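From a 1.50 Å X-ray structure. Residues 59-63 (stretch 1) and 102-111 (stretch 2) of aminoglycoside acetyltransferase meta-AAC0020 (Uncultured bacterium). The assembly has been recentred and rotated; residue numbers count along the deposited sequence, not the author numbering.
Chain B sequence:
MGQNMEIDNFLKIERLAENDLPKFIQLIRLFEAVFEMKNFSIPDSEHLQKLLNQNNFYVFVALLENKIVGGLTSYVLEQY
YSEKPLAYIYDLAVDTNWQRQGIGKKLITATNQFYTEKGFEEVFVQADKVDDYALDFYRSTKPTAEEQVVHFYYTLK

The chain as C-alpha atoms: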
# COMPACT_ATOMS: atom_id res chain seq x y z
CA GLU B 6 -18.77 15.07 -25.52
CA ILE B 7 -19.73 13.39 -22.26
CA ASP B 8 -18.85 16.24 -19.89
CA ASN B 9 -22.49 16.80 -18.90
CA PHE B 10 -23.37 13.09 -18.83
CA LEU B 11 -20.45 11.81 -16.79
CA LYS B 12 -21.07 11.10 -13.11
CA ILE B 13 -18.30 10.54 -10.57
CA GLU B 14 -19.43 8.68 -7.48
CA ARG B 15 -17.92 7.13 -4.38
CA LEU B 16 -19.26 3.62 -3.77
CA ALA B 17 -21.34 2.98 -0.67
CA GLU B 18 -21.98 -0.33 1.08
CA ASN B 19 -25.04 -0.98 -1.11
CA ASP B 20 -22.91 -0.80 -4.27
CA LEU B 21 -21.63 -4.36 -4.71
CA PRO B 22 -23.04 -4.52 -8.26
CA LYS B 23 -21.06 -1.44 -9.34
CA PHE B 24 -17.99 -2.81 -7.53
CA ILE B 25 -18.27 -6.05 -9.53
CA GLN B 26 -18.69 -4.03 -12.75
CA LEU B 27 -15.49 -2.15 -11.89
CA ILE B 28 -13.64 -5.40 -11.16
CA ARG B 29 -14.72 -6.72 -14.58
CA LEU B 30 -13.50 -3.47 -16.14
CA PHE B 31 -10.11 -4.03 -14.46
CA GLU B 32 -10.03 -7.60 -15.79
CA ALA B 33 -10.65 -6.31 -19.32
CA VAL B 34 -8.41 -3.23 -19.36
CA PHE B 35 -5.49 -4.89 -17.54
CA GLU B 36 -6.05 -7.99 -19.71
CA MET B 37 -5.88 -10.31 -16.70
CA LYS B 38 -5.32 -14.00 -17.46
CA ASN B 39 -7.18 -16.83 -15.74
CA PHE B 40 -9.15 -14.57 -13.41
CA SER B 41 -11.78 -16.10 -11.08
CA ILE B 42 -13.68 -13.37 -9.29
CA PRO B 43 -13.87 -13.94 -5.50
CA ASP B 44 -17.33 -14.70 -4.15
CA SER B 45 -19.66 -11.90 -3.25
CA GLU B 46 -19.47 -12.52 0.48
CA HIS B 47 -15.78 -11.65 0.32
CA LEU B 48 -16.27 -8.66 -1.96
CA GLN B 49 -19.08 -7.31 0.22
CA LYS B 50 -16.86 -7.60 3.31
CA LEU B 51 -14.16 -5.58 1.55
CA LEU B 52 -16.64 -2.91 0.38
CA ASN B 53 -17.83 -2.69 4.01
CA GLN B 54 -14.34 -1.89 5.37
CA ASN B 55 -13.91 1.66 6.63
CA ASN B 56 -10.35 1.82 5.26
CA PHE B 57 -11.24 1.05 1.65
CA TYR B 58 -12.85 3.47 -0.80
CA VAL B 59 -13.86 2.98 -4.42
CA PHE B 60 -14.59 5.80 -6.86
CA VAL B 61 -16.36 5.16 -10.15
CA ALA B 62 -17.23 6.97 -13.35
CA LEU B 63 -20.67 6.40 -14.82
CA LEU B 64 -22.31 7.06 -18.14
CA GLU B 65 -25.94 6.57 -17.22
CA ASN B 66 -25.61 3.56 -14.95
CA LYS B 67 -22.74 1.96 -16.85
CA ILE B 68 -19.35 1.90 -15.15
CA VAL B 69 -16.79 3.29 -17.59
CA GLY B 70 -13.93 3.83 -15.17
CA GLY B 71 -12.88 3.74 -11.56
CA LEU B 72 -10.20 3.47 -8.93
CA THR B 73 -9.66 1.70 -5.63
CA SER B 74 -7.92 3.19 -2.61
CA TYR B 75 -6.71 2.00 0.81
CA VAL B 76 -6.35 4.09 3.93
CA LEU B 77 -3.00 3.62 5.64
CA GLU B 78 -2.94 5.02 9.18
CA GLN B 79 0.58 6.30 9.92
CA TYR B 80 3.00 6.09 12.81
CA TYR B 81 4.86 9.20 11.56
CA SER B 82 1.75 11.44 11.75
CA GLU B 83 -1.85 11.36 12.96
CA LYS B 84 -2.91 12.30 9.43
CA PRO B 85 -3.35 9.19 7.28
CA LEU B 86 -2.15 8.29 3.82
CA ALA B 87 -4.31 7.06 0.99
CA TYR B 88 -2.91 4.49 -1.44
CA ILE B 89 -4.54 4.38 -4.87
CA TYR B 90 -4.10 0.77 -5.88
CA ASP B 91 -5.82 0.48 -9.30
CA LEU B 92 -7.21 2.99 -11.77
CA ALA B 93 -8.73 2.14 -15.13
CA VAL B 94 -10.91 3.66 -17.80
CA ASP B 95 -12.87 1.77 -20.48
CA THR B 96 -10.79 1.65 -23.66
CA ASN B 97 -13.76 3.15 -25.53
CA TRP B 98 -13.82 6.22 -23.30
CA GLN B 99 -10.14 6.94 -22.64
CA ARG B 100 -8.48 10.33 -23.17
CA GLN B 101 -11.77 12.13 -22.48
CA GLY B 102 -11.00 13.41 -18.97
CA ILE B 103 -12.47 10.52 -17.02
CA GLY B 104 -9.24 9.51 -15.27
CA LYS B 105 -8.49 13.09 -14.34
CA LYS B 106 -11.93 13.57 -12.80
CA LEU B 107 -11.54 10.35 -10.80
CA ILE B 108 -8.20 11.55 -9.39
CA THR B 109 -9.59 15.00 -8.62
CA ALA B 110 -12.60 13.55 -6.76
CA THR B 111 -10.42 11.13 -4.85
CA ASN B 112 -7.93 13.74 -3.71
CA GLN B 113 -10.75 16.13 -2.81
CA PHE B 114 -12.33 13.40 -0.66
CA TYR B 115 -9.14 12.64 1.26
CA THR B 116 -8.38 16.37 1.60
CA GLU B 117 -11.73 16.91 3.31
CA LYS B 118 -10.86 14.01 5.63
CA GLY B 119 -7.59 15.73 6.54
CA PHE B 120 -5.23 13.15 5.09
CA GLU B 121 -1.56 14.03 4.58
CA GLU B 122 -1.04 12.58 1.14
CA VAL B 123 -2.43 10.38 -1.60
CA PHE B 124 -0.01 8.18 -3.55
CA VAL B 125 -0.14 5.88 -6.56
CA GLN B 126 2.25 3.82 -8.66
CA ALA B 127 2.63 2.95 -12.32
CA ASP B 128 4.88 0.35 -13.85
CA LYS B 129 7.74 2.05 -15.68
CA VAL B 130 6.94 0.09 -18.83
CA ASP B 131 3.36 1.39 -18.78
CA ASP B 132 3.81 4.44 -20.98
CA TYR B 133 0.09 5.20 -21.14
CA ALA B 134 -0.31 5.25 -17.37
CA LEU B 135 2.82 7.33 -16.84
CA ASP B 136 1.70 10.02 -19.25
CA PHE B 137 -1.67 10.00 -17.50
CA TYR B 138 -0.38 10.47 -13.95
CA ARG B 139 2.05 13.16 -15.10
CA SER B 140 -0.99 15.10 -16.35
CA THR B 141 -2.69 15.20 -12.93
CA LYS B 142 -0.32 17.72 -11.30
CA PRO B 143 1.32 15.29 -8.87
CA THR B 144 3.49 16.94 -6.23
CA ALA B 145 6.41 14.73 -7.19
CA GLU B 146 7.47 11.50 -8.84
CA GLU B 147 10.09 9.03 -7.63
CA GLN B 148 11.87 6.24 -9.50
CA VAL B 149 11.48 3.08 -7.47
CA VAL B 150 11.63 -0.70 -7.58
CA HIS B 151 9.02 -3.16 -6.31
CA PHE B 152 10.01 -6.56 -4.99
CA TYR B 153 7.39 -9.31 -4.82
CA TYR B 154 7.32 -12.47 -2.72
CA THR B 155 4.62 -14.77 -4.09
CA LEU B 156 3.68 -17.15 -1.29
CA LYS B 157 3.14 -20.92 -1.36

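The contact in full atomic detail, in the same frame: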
# COMPACT_ATOMS: atom_id res chain seq x y z
N VAL B 59 -13.81 3.20 -2.99
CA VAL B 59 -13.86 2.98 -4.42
C VAL B 59 -14.56 4.17 -5.08
O VAL B 59 -15.63 4.60 -4.63
CB VAL B 59 -14.63 1.70 -4.78
CG1 VAL B 59 -14.61 1.45 -6.27
CG2 VAL B 59 -14.06 0.50 -4.04
N PHE B 60 -13.95 4.73 -6.12
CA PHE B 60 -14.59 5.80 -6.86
C PHE B 60 -14.85 5.32 -8.28
O PHE B 60 -13.97 4.70 -8.88
CB PHE B 60 -13.71 7.06 -6.89
CG PHE B 60 -13.53 7.69 -5.53
CD1 PHE B 60 -12.62 7.15 -4.63
CD2 PHE B 60 -14.27 8.79 -5.16
CE1 PHE B 60 -12.45 7.72 -3.38
CE2 PHE B 60 -14.09 9.37 -3.91
CZ PHE B 60 -13.19 8.81 -3.02
N VAL B 61 -16.03 5.59 -8.80
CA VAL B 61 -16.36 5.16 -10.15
C VAL B 61 -16.84 6.29 -11.05
O VAL B 61 -17.32 7.33 -10.59
CB VAL B 61 -17.43 4.04 -10.15
CG1 VAL B 61 -16.92 2.84 -9.36
CG2 VAL B 61 -18.77 4.53 -9.59
N ALA B 62 -16.70 6.06 -12.35
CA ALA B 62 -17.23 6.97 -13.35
C ALA B 62 -18.36 6.28 -14.08
O ALA B 62 -18.22 5.12 -14.48
CB ALA B 62 -16.15 7.40 -14.32
N LEU B 63 -19.47 6.99 -14.26
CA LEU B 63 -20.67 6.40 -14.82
C LEU B 63 -21.16 7.20 -16.00
O LEU B 63 -21.20 8.43 -15.95
CB LEU B 63 -21.77 6.35 -13.77
CG LEU B 63 -21.60 5.37 -12.62
CD1 LEU B 63 -22.11 5.99 -11.34
CD2 LEU B 63 -22.36 4.09 -12.92
N GLY B 102 -10.96 12.79 -20.29
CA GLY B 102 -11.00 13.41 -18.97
C GLY B 102 -11.53 12.59 -17.81
O GLY B 102 -11.60 13.07 -16.68
N ILE B 103 -11.88 11.33 -18.07
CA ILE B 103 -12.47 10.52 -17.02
C ILE B 103 -11.48 10.21 -15.90
O ILE B 103 -11.79 10.40 -14.74
CB ILE B 103 -13.07 9.23 -17.61
CG1 ILE B 103 -14.24 9.62 -18.53
CG2 ILE B 103 -13.49 8.27 -16.50
CD1 ILE B 103 -14.81 8.47 -19.37
N GLY B 104 -10.28 9.74 -16.25
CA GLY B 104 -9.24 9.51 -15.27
C GLY B 104 -8.92 10.72 -14.41
O GLY B 104 -8.81 10.64 -13.19
N LYS B 105 -8.78 11.86 -15.07
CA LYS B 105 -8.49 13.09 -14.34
C LYS B 105 -9.58 13.45 -13.34
O LYS B 105 -9.28 13.88 -12.23
CB LYS B 105 -8.29 14.25 -15.31
CG LYS B 105 -6.97 14.20 -16.06
CD LYS B 105 -6.85 15.39 -16.99
CE LYS B 105 -5.56 15.33 -17.79
NZ LYS B 105 -5.50 16.42 -18.80
N LYS B 106 -10.84 13.26 -13.72
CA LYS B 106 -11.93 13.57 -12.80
C LYS B 106 -11.99 12.59 -11.64
O LYS B 106 -12.33 12.98 -10.53
CB LYS B 106 -13.27 13.61 -13.56
CG LYS B 106 -13.42 14.84 -14.46
CD LYS B 106 -14.62 14.74 -15.39
CE LYS B 106 -14.76 16.02 -16.20
NZ LYS B 106 -15.79 15.98 -17.28
N LEU B 107 -11.61 11.32 -11.88
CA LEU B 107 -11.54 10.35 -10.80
C LEU B 107 -10.46 10.74 -9.78
O LEU B 107 -10.69 10.69 -8.57
CB LEU B 107 -11.25 8.94 -11.37
CG LEU B 107 -12.45 8.25 -12.01
CD1 LEU B 107 -12.02 7.03 -12.80
CD2 LEU B 107 -13.51 7.88 -10.96
N ILE B 108 -9.28 11.13 -10.27
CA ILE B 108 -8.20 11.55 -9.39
C ILE B 108 -8.57 12.81 -8.61
O ILE B 108 -8.34 12.88 -7.40
CB ILE B 108 -6.90 11.78 -10.18
CG1 ILE B 108 -6.34 10.44 -10.67
CG2 ILE B 108 -5.84 12.54 -9.33
CD1 ILE B 108 -5.82 9.52 -9.57
N THR B 109 -9.17 13.78 -9.29
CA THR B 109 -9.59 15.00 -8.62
C THR B 109 -10.59 14.70 -7.49
O THR B 109 -10.45 15.23 -6.39
CB THR B 109 -10.19 15.99 -9.62
OG1 THR B 109 -9.17 16.40 -10.55
CG2 THR B 109 -10.72 17.24 -8.90
N ALA B 110 -11.58 13.86 -7.76
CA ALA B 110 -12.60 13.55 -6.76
C ALA B 110 -12.00 12.81 -5.57
O ALA B 110 -12.37 13.03 -4.42
CB ALA B 110 -13.73 12.73 -7.38
N THR B 111 -11.06 11.93 -5.87
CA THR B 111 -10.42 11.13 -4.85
C THR B 111 -9.59 12.02 -3.94
O THR B 111 -9.71 11.94 -2.71
CB THR B 111 -9.54 10.06 -5.49
OG1 THR B 111 -10.38 9.18 -6.24
CG2 THR B 111 -8.78 9.24 -4.43

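The most unusual feature of this contact is the way the ring of Phe 60 lies against the backbone of a helix. Thr 111 CA sits 4.2 Å from the centroid of the Phe 60 ring, only 14° off the ring normal, so a weakly polarised C-H group rests over the aromatic face in a CH-pi contact. Over the same ring lies the threonine hydroxyl, with Thr 111 OG1 3.4 Å from Phe 60 CD1. Thr 111 OG1 donates to Leu 107 O at 2.8 Å, one turn back along the helix, so the hydroxyl lies over the ring with its proton directed to Leu 107 O.

The backbones are strand 59-63 and helix 103-111, running roughly antiparallel at 144° with axes approaching to 8.8 Å. No hydrogen bond joins them. From Lys 106 onward the amides bond back to carbonyls one turn earlier, as in Leu 107 N to Ile 103 O at 3.0 Å, so van der Waals packing and the CH-pi contact are what join strand to helix.

Strand alternation selects the participants: Phe 60 and Ala 62 point toward the helix, whereas Val 59 and Val 61 point away. Ala 62 points its single methyl at the helix, with Ala 62 CB 3.5 Å from Ile 103 CG2, an apolar contact between buried residues. Between these two strand positions comes Leu 107. Its CA-to-CB bond points sideways, but the side chain, in m and t rotamers, brings Leu 107 CD2 inward, 4.2 Å from Phe 60 CB and 4.3 Å from Ala 62 CB. The same methyl reaches the strand backbone, with Leu 107 CD2 3.7 Å from Val 61 C.

Gly 102, at the N-cap, adopts a positive phi of 82°, which favours glycine, and its carbonyl begins the helical ladder by accepting from Lys 106 N (Gly 102 O to Lys 106 N, 3.1 Å).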